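Local coordinates for protein cyclopropane mycolic acid synthase 3 (Mycobacterium tuberculosis, PDB 1L1E) that probably converts a double bond at the proximal position of alpha mycolic acids into a cyclopropane ring, using S-adenosyl-L-methionine as the methylene donor, at residues Asp20-Phe23 / Arg24-Asp28; Gln104-Phe107 / Asp108-Thr112; Gln254-Thr257 / Val258-Arg261. All blocks are in the same frame, centred on the assembly; numbering follows the deposited sequence.

Contact 1 of 3, residues Asp20-Phe23 / Arg24-Asp28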
ATOM      1  N   ASP A  20      -1.835  16.205   7.478  1.00 32.42           N
ATOM      2  CA  ASP A  20      -2.511  14.989   7.917  1.00 32.30           C
ATOM      3  C   ASP A  20      -3.964  15.215   8.278  1.00 31.57           C
ATOM      4  O   ASP A  20      -4.772  14.293   8.229  1.00 30.18           O
ATOM      5  CB  ASP A  20      -1.799  14.361   9.114  1.00 30.57           C
ATOM      6  CG  ASP A  20      -2.384  13.010   9.488  1.00 30.63           C
ATOM      7  OD1 ASP A  20      -2.599  12.189   8.571  1.00 29.97           O
ATOM      8  OD2 ASP A  20      -2.618  12.762  10.690  1.00 27.18           O
ATOM      9  N   ASP A  21      -4.299  16.440   8.656  1.00 30.69           N
ATOM     10  CA  ASP A  21      -5.671  16.734   9.018  1.00 31.66           C
ATOM     11  C   ASP A  21      -6.521  16.670   7.752  1.00 30.62           C
ATOM     12  O   ASP A  21      -7.746  16.587   7.819  1.00 30.73           O
ATOM     13  CB  ASP A  21      -5.758  18.108   9.673  1.00 36.09           C
ATOM     14  CG  ASP A  21      -6.563  18.087  10.966  1.00 41.43           C
ATOM     15  OD1 ASP A  21      -6.277  17.222  11.834  1.00 43.96           O
ATOM     16  OD2 ASP A  21      -7.475  18.936  11.113  1.00 43.60           O
ATOM     17  N   PHE A  22      -5.855  16.702   6.599  1.00 28.83           N
ATOM     18  CA  PHE A  22      -6.545  16.609   5.322  1.00 25.89           C
ATOM     19  C   PHE A  22      -6.884  15.140   5.101  1.00 25.51           C
ATOM     20  O   PHE A  22      -8.021  14.798   4.771  1.00 25.70           O
ATOM     21  CB  PHE A  22      -5.659  17.099   4.179  1.00 26.35           C
ATOM     22  CG  PHE A  22      -6.370  17.162   2.856  1.00 27.35           C
ATOM     23  CD1 PHE A  22      -7.242  18.214   2.570  1.00 29.69           C
ATOM     24  CD2 PHE A  22      -6.209  16.153   1.918  1.00 28.75           C
ATOM     25  CE1 PHE A  22      -7.941  18.257   1.373  1.00 29.15           C
ATOM     26  CE2 PHE A  22      -6.905  16.183   0.712  1.00 29.41           C
ATOM     27  CZ  PHE A  22      -7.775  17.239   0.440  1.00 30.84           C
ATOM     28  N   PHE A  23      -5.892  14.273   5.287  1.00 22.60           N
ATOM     29  CA  PHE A  23      -6.109  12.840   5.112  1.00 24.58           C
ATOM     30  C   PHE A  23      -7.146  12.307   6.086  1.00 24.50           C
ATOM     31  O   PHE A  23      -7.971  11.461   5.735  1.00 24.83           O
ATOM     32  CB  PHE A  23      -4.812  12.057   5.301  1.00 25.63           C
ATOM     33  CG  PHE A  23      -3.821  12.253   4.193  1.00 27.47           C
ATOM     34  CD1 PHE A  23      -2.708  13.069   4.373  1.00 24.72           C
ATOM     35  CD2 PHE A  23      -4.006  11.624   2.963  1.00 29.43           C
ATOM     36  CE1 PHE A  23      -1.800  13.257   3.349  1.00 27.20           C
ATOM     37  CE2 PHE A  23      -3.094  11.809   1.926  1.00 30.13           C
ATOM     38  CZ  PHE A  23      -1.990  12.629   2.123  1.00 30.20           C
ATOM     39  N   ARG A  24      -7.121  12.802   7.315  1.00 25.32           N
ATOM     40  CA  ARG A  24      -8.082  12.331   8.299  1.00 26.13           C
ATOM     41  C   ARG A  24      -9.528  12.638   7.894  1.00 27.43           C
ATOM     42  O   ARG A  24     -10.475  12.121   8.499  1.00 25.12           O
ATOM     43  CB  ARG A  24      -7.760  12.922   9.671  1.00 27.98           C
ATOM     44  CG  ARG A  24      -6.522  12.320  10.315  1.00 28.38           C
ATOM     45  CD  ARG A  24      -6.355  12.823  11.742  1.00 34.07           C
ATOM     46  NE  ARG A  24      -7.513  12.461  12.561  1.00 39.77           N
ATOM     47  CZ  ARG A  24      -7.786  12.982  13.753  1.00 42.48           C
ATOM     48  NH1 ARG A  24      -6.982  13.897  14.280  1.00 43.56           N
ATOM     49  NH2 ARG A  24      -8.865  12.588  14.418  1.00 44.22           N
ATOM     50  N   LEU A  25      -9.698  13.462   6.860  1.00 27.16           N
ATOM     51  CA  LEU A  25     -11.035  13.796   6.385  1.00 27.26           C
ATOM     52  C   LEU A  25     -11.662  12.693   5.533  1.00 27.29           C
ATOM     53  O   LEU A  25     -12.869  12.717   5.285  1.00 28.67           O
ATOM     54  CB  LEU A  25     -11.027  15.113   5.595  1.00 26.53           C
ATOM     55  CG  LEU A  25     -10.788  16.381   6.428  1.00 27.30           C
ATOM     56  CD1 LEU A  25     -10.828  17.596   5.514  1.00 26.65           C
ATOM     57  CD2 LEU A  25     -11.842  16.493   7.529  1.00 26.27           C
ATOM     58  N   PHE A  26     -10.860  11.739   5.059  1.00 26.43           N
ATOM     59  CA  PHE A  26     -11.435  10.656   4.265  1.00 25.14           C
ATOM     60  C   PHE A  26     -10.957   9.254   4.633  1.00 25.11           C
ATOM     61  O   PHE A  26     -11.678   8.279   4.422  1.00 23.50           O
ATOM     62  CB  PHE A  26     -11.285  10.932   2.750  1.00 22.70           C
ATOM     63  CG  PHE A  26      -9.866  10.919   2.239  1.00 23.59           C
ATOM     64  CD1 PHE A  26      -9.257   9.725   1.872  1.00 22.08           C
ATOM     65  CD2 PHE A  26      -9.159  12.109   2.080  1.00 23.48           C
ATOM     66  CE1 PHE A  26      -7.966   9.713   1.351  1.00 23.18           C
ATOM     67  CE2 PHE A  26      -7.868  12.109   1.562  1.00 23.50           C
ATOM     68  CZ  PHE A  26      -7.272  10.906   1.197  1.00 27.14           C
ATOM     69  N   LEU A  27      -9.766   9.136   5.211  1.00 25.11           N
ATOM     70  CA  LEU A  27      -9.283   7.812   5.613  1.00 24.90           C
ATOM     71  C   LEU A  27     -10.066   7.341   6.845  1.00 25.86           C
ATOM     72  O   LEU A  27     -10.654   8.149   7.566  1.00 25.68           O
ATOM     73  CB  LEU A  27      -7.787   7.864   5.951  1.00 23.93           C
ATOM     74  CG  LEU A  27      -6.826   8.374   4.868  1.00 23.19           C
ATOM     75  CD1 LEU A  27      -5.402   8.370   5.394  1.00 22.72           C
ATOM     76  CD2 LEU A  27      -6.940   7.501   3.641  1.00 21.02           C
ATOM     77  N   ASP A  28     -10.089   6.035   7.081  1.00 24.85           N
ATOM     78  CA  ASP A  28     -10.781   5.500   8.247  1.00 25.88           C
ATOM     79  C   ASP A  28      -9.936   5.881   9.482  1.00 26.66           C
ATOM     80  O   ASP A  28      -8.857   6.449   9.335  1.00 25.37           O
ATOM     81  CB  ASP A  28     -10.899   3.978   8.124  1.00 25.26           C
ATOM     82  CG  ASP A  28      -9.574   3.282   8.306  1.00 25.58           C
ATOM     83  OD1 ASP A  28      -8.678   3.450   7.445  1.00 25.76           O
ATOM     84  OD2 ASP A  28      -9.428   2.569   9.319  1.00 24.64           O
TER
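Phe-23 and Phe-26 come side by side, pointing the same way, through different choices of chi1: CG of Phe-23 lies anti to its own carbonyl carbon (-71°), whereas CG of Phe-26 sits between backbone N and carbonyl carbon (67°). The two belong to the short helix 20-23 and the turn that ends it, beside the cofactor site of this Rossmann-like methyltransferase, and they illustrate how a helical turn can close upon a single carbonyl. Phe-23 O takes two N-H groups: Leu-27 N, 3.0 Å from Phe-23 O, lies almost along the C=O axis, while Phe-26 N arrives above the carbonyl plane. The same oxygen lies over one face of the Phe-26 ring, offset toward its rim. Phe-23 CD2, low on its ring, approaches the far corner of the other ring, Phe-26 CZ, to 3.8 Å. Leu-27 adds its CD1 branch, which rests 3.7 Å from Phe-23 CB. Nearer the helix start, Asp-20 O accepts from Arg-24 N at 2.9 Å, and Phe-22 O accepts from Leu-25 N.

The aromatic side is buried: Trp-75 meets the Phe-23 ring, and Trp-239 of helix 229-245 packs edge-to-face with Phe-26. The polar side carries Arg-24, whose chain bends at chi3. Its aliphatic CG and CD, rather than its charged end, run past the Asp-20 carboxylate, and Asp-20 OD2 is hydrogen-bonded to Gln-31 NE2. Attraction to Asp-21 is of charge alone: Asp-21 OD1, 4.2 Å from Arg-24 NH1, lies well out of the guanidinium plane and no N-H points at it.

Contact 2 of 3, residues Gln104-Phe107 / Asp108-Thr112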
ATOM      1  N   GLN A 104       5.847   7.005  15.996  1.00 21.99           N
ATOM      2  CA  GLN A 104       6.694   6.920  17.182  1.00 24.15           C
ATOM      3  C   GLN A 104       5.850   7.264  18.409  1.00 23.78           C
ATOM      4  O   GLN A 104       5.948   6.604  19.437  1.00 26.76           O
ATOM      5  CB  GLN A 104       7.891   7.868  17.061  1.00 24.69           C
ATOM      6  CG  GLN A 104       8.874   7.828  18.244  1.00 29.97           C
ATOM      7  CD  GLN A 104       9.584   6.487  18.399  1.00 30.67           C
ATOM      8  OE1 GLN A 104       9.303   5.723  19.327  1.00 28.84           O
ATOM      9  NE2 GLN A 104      10.507   6.196  17.488  1.00 29.46           N
ATOM     10  N   LYS A 105       5.019   8.295  18.299  1.00 23.39           N
ATOM     11  CA  LYS A 105       4.152   8.671  19.410  1.00 27.40           C
ATOM     12  C   LYS A 105       3.264   7.471  19.732  1.00 26.95           C
ATOM     13  O   LYS A 105       3.073   7.113  20.899  1.00 27.77           O
ATOM     14  CB  LYS A 105       3.285   9.875  19.033  1.00 27.75           C
ATOM     15  CG  LYS A 105       2.293  10.286  20.108  1.00 31.59           C
ATOM     16  CD  LYS A 105       1.644  11.625  19.779  1.00 35.89           C
ATOM     17  CE  LYS A 105       0.766  12.115  20.923  1.00 39.59           C
ATOM     18  NZ  LYS A 105       0.229  13.488  20.672  1.00 43.57           N
ATOM     19  N   MET A 106       2.734   6.847  18.685  1.00 25.76           N
ATOM     20  CA  MET A 106       1.878   5.680  18.832  1.00 25.65           C
ATOM     21  C   MET A 106       2.651   4.635  19.624  1.00 25.88           C
ATOM     22  O   MET A 106       2.175   4.133  20.650  1.00 27.76           O
ATOM     23  CB  MET A 106       1.507   5.118  17.451  1.00 27.15           C
ATOM     24  CG  MET A 106       0.380   4.091  17.469  1.00 31.43           C
ATOM     25  SD  MET A 106       0.271   3.112  15.954  1.00 37.45           S
ATOM     26  CE  MET A 106      -1.466   3.261  15.541  1.00 33.25           C
ATOM     27  N   PHE A 107       3.849   4.312  19.145  1.00 24.63           N
ATOM     28  CA  PHE A 107       4.706   3.330  19.800  1.00 25.34           C
ATOM     29  C   PHE A 107       4.979   3.651  21.280  1.00 25.90           C
ATOM     30  O   PHE A 107       4.945   2.752  22.127  1.00 26.10           O
ATOM     31  CB  PHE A 107       6.045   3.215  19.061  1.00 24.74           C
ATOM     32  CG  PHE A 107       5.986   2.406  17.786  1.00 24.88           C
ATOM     33  CD1 PHE A 107       7.080   2.374  16.931  1.00 23.07           C
ATOM     34  CD2 PHE A 107       4.855   1.663  17.449  1.00 22.51           C
ATOM     35  CE1 PHE A 107       7.056   1.619  15.764  1.00 22.84           C
ATOM     36  CE2 PHE A 107       4.823   0.903  16.280  1.00 23.85           C
ATOM     37  CZ  PHE A 107       5.927   0.883  15.438  1.00 22.20           C
ATOM     38  N   ASP A 108       5.262   4.922  21.573  1.00 27.09           N
ATOM     39  CA  ASP A 108       5.553   5.371  22.937  1.00 27.84           C
ATOM     40  C   ASP A 108       4.348   5.256  23.880  1.00 29.30           C
ATOM     41  O   ASP A 108       4.514   5.147  25.101  1.00 28.93           O
ATOM     42  CB  ASP A 108       6.031   6.830  22.942  1.00 27.24           C
ATOM     43  CG  ASP A 108       7.358   7.025  22.225  1.00 27.37           C
ATOM     44  OD1 ASP A 108       8.155   6.073  22.148  1.00 29.29           O
ATOM     45  OD2 ASP A 108       7.612   8.149  21.753  1.00 30.49           O
ATOM     46  N   GLN A 109       3.142   5.287  23.319  1.00 28.90           N
ATOM     47  CA  GLN A 109       1.926   5.201  24.123  1.00 30.91           C
ATOM     48  C   GLN A 109       1.524   3.784  24.518  1.00 32.21           C
ATOM     49  O   GLN A 109       0.970   3.570  25.599  1.00 32.19           O
ATOM     50  CB  GLN A 109       0.764   5.871  23.392  1.00 32.41           C
ATOM     51  CG  GLN A 109       0.877   7.381  23.327  1.00 36.52           C
ATOM     52  CD  GLN A 109      -0.158   8.011  22.407  1.00 36.62           C
ATOM     53  OE1 GLN A 109      -0.295   9.229  22.367  1.00 40.96           O
ATOM     54  NE2 GLN A 109      -0.880   7.182  21.657  1.00 39.65           N
ATOM     55  N   MET A 110       1.806   2.814  23.654  1.00 29.74           N
ATOM     56  CA  MET A 110       1.439   1.440  23.952  1.00 28.28           C
ATOM     57  C   MET A 110       2.450   0.738  24.844  1.00 24.44           C
ATOM     58  O   MET A 110       3.595   1.162  24.963  1.00 24.49           O
ATOM     59  CB  MET A 110       1.211   0.647  22.650  1.00 30.02           C
ATOM     60  CG  MET A 110       2.286   0.771  21.576  1.00 33.94           C
ATOM     61  SD  MET A 110       1.744   0.052  19.969  1.00 34.70           S
ATOM     62  CE  MET A 110       0.881   1.412  19.296  1.00 36.95           C
ATOM     63  N   ASP A 111       2.004  -0.321  25.502  0.78 24.22           N
ATOM     64  CA  ASP A 111       2.874  -1.089  26.373  0.78 24.13           C
ATOM     65  C   ASP A 111       2.883  -2.539  25.930  0.78 22.95           C
ATOM     66  O   ASP A 111       1.834  -3.183  25.832  0.78 22.09           O
ATOM     67  CB  ASP A 111       2.413  -1.003  27.829  0.78 26.63           C
ATOM     68  CG  ASP A 111       3.137  -1.993  28.718  1.00 28.43           C
ATOM     69  OD1 ASP A 111       2.772  -3.187  28.700  1.00 30.93           O
ATOM     70  OD2 ASP A 111       4.087  -1.589  29.416  1.00 31.61           O
ATOM     71  N   THR A 112       4.082  -3.030  25.648  0.86 20.54           N
ATOM     72  CA  THR A 112       4.302  -4.397  25.209  0.86 20.51           C
ATOM     73  C   THR A 112       5.797  -4.671  25.330  0.86 20.86           C
ATOM     74  O   THR A 112       6.620  -3.771  25.131  0.86 17.27           O
ATOM     75  CB  THR A 112       3.865  -4.612  23.717  0.86 21.06           C
ATOM     76  OG1 THR A 112       4.258  -5.925  23.282  1.00 18.53           O
ATOM     77  CG2 THR A 112       4.512  -3.576  22.799  1.00 20.59           C
TER
HETATM   78  O   HOH W   1      -0.484   3.805  21.352  1.00 35.41           O
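Met-106 lays its CG against the terminal methyl of Met-110, with CG and CE only 3.3 Å apart, tighter than an ordinary carbon-carbon contact. Met-110 reaches back because its CG stands between backbone N and carbonyl carbon (chi1 48°) and its chain bends again at chi3 (85°), carrying CE toward the preceding turn while SD lies near the plane of the Phe-107 ring, 4.3 Å from CD2 at its edge. These residues close helix 97-109, the crossover of the beta-alpha-beta unit between strands 89-94 and 116-120, and Met-110 is the first to leave helical geometry. Met-106 O serves the last turn: it accepts from Gln-109 N at 3.1 Å, takes a weak bond from Met-110 N, and accepts from a water whose oxygen is 2.8 Å from Met-106 O; Gln-109 NE2 donates weakly to that water. On the exposed flank, the extended Gln-109 chain crosses Lys-105, with OE1 3.4 Å from the CE methylene. Inward, Phe-107 packs on Met-79 and Val-118, while both methionines touch Arg-80 of helix 77-86. Two residues earlier, Asp-108 N is hydrogen-bonded to Gln-104 O at 2.8 Å.

Contact 3 of 3, residues Gln254-Thr257 / Val258-Arg261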
ATOM      1  N   GLN A 254      -6.930  23.322   3.271  1.00 32.42           N
ATOM      2  CA  GLN A 254      -6.051  23.345   2.103  1.00 32.75           C
ATOM      3  C   GLN A 254      -6.591  24.311   1.041  1.00 33.39           C
ATOM      4  O   GLN A 254      -6.313  25.512   1.085  1.00 32.55           O
ATOM      5  CB  GLN A 254      -5.915  21.939   1.513  1.00 33.15           C
ATOM      6  CG  GLN A 254      -5.107  20.974   2.361  1.00 32.63           C
ATOM      7  CD  GLN A 254      -3.666  21.413   2.554  1.00 33.37           C
ATOM      8  OE1 GLN A 254      -3.007  21.843   1.610  1.00 36.37           O
ATOM      9  NE2 GLN A 254      -3.166  21.293   3.779  1.00 35.53           N
ATOM     10  N   SER A 255      -7.371  23.791   0.096  1.00 34.00           N
ATOM     11  CA  SER A 255      -7.948  24.627  -0.959  1.00 34.26           C
ATOM     12  C   SER A 255      -8.854  23.830  -1.884  1.00 35.32           C
ATOM     13  O   SER A 255      -8.860  22.597  -1.864  1.00 33.72           O
ATOM     14  CB  SER A 255      -6.848  25.269  -1.808  1.00 33.01           C
ATOM     15  OG  SER A 255      -6.266  24.316  -2.683  1.00 32.97           O
ATOM     16  N   GLN A 256      -9.614  24.556  -2.697  1.00 36.59           N
ATOM     17  CA  GLN A 256     -10.523  23.950  -3.658  1.00 37.54           C
ATOM     18  C   GLN A 256      -9.690  23.158  -4.661  1.00 37.59           C
ATOM     19  O   GLN A 256     -10.100  22.091  -5.117  1.00 38.63           O
ATOM     20  CB  GLN A 256     -11.319  25.043  -4.382  1.00 39.31           C
ATOM     21  CG  GLN A 256     -12.231  24.545  -5.503  1.00 42.82           C
ATOM     22  CD  GLN A 256     -13.548  23.970  -5.002  1.00 44.78           C
ATOM     23  OE1 GLN A 256     -14.364  24.677  -4.407  1.00 45.35           O
ATOM     24  NE2 GLN A 256     -13.760  22.680  -5.245  1.00 47.08           N
ATOM     25  N   THR A 257      -8.509  23.680  -4.989  1.00 36.59           N
ATOM     26  CA  THR A 257      -7.626  23.024  -5.946  1.00 35.79           C
ATOM     27  C   THR A 257      -7.215  21.637  -5.469  1.00 35.55           C
ATOM     28  O   THR A 257      -7.257  20.670  -6.233  1.00 34.21           O
ATOM     29  CB  THR A 257      -6.353  23.857  -6.200  1.00 37.19           C
ATOM     30  OG1 THR A 257      -6.703  25.076  -6.864  1.00 39.99           O
ATOM     31  CG2 THR A 257      -5.373  23.084  -7.064  1.00 37.30           C
ATOM     32  N   VAL A 258      -6.818  21.540  -4.203  1.00 32.91           N
ATOM     33  CA  VAL A 258      -6.407  20.257  -3.647  1.00 30.38           C
ATOM     34  C   VAL A 258      -7.612  19.328  -3.573  1.00 28.16           C
ATOM     35  O   VAL A 258      -7.531  18.161  -3.934  1.00 26.99           O
ATOM     36  CB  VAL A 258      -5.798  20.426  -2.233  1.00 29.90           C
ATOM     37  CG1 VAL A 258      -5.462  19.063  -1.641  1.00 28.25           C
ATOM     38  CG2 VAL A 258      -4.560  21.296  -2.302  1.00 27.83           C
ATOM     39  N   TYR A 259      -8.732  19.861  -3.104  1.00 29.69           N
ATOM     40  CA  TYR A 259      -9.959  19.090  -2.982  1.00 30.43           C
ATOM     41  C   TYR A 259     -10.346  18.477  -4.329  1.00 32.29           C
ATOM     42  O   TYR A 259     -10.472  17.258  -4.451  1.00 29.66           O
ATOM     43  CB  TYR A 259     -11.091  19.988  -2.480  1.00 31.48           C
ATOM     44  CG  TYR A 259     -12.443  19.312  -2.450  1.00 32.66           C
ATOM     45  CD1 TYR A 259     -12.756  18.376  -1.463  1.00 29.36           C
ATOM     46  CD2 TYR A 259     -13.405  19.592  -3.425  1.00 30.71           C
ATOM     47  CE1 TYR A 259     -13.992  17.738  -1.448  1.00 30.19           C
ATOM     48  CE2 TYR A 259     -14.638  18.960  -3.418  1.00 29.29           C
ATOM     49  CZ  TYR A 259     -14.925  18.036  -2.429  1.00 30.55           C
ATOM     50  OH  TYR A 259     -16.145  17.408  -2.423  1.00 29.38           O
ATOM     51  N   ASP A 260     -10.534  19.324  -5.337  1.00 34.00           N
ATOM     52  CA  ASP A 260     -10.904  18.844  -6.661  1.00 35.14           C
ATOM     53  C   ASP A 260      -9.859  17.860  -7.170  1.00 35.61           C
ATOM     54  O   ASP A 260     -10.184  16.883  -7.842  1.00 37.56           O
ATOM     55  CB  ASP A 260     -11.039  20.013  -7.642  1.00 37.35           C
ATOM     56  CG  ASP A 260     -12.097  21.017  -7.217  1.00 38.23           C
ATOM     57  OD1 ASP A 260     -13.166  20.593  -6.743  1.00 39.70           O
ATOM     58  OD2 ASP A 260     -11.867  22.233  -7.369  1.00 41.24           O
ATOM     59  N   ARG A 261      -8.602  18.118  -6.836  1.00 35.77           N
ATOM     60  CA  ARG A 261      -7.511  17.247  -7.252  1.00 34.45           C
ATOM     61  C   ARG A 261      -7.765  15.830  -6.735  1.00 32.81           C
ATOM     62  O   ARG A 261      -7.712  14.854  -7.491  1.00 31.90           O
ATOM     63  CB  ARG A 261      -6.186  17.791  -6.705  1.00 37.26           C
ATOM     64  CG  ARG A 261      -4.965  16.925  -6.967  1.00 39.05           C
ATOM     65  CD  ARG A 261      -3.696  17.670  -6.571  1.00 41.28           C
ATOM     66  NE  ARG A 261      -2.515  16.810  -6.563  1.00 43.91           N
ATOM     67  CZ  ARG A 261      -1.276  17.247  -6.353  1.00 46.10           C
ATOM     68  NH1 ARG A 261      -1.056  18.539  -6.136  1.00 46.10           N
ATOM     69  NH2 ARG A 261      -0.257  16.395  -6.350  1.00 45.12           N
TER
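Val-258, Gln-256 and Thr-257 have the most surface buried here, and they belong to the first turn of helix 256-274, a worked example of N-capping. Ser-255 is the N-cap: its OG accepts from Val-258 N at 3.2 Å in a nearly straight bond, giving that amide an acceptor where no preceding helical carbonyl is available. OG gets there because chi1 (75°) places it between backbone N and carbonyl carbon. Val-258 returns the contact with its CG2 branch, which lies 3.5 Å from the same OG and also meets the CB of Gln-254. The valine also packs on Phe-22 of helix 20-23 and on Leu-18.

Thr-257 contributes mainly its backbone, its carbonyl oxygen accepting from Arg-261 N at 2.9 Å. The long arginine, extended from CG to NE, leads away from the turn, and its guanidinium forms a salt bridge with Glu-198.

Gln-256 faces a different way. With CG anti to N and the chain folded at chi2 (80°), its amide swings over the next turn toward Asp-260, the two flat groups only 16° apart. Gln-256 O meanwhile accepts from Asp-260 N at 2.8 Å, so residues 256 and 260 are tied through both backbone and side chain, which would restrict rotation of the carboxylate. The amide also sits beside Tyr-259, NE2 lying near the ring plane at its edge, 3.6 Å from CD2; the buried ring itself packs against helices 229-245 and 247-253. Of the two carboxylate oxygens, Asp-260 OD2 takes a weak bond from the amide, and OD1 a short, bent one, 2.6 Å from Gln-256 NE2, which meets it on the syn side but somewhat out of the carboxylate plane.

In the fold
Contacts 1 and 3 form one continuous patch of packing although more than 200 residues separate them along the chain. Their centres lie 14 Å apart, and the ring of Phe-22 bridges them, with CD1 3.5 Å from Gln-254 CG and CZ 3.6 Å from Val-258 CG1. Contact 2 stands apart on the crossover helix, its centre 21 Å from that of contact 1 and 33 Å from that of contact 3. Contact 1 is the one nearest the cofactor: the Leu-27 side chain is about 7 Å from bound S-adenosyl-L-homocysteine, against about 11 Å for Met-106 in contact 2 and about 14 Å for Arg-261 in contact 3.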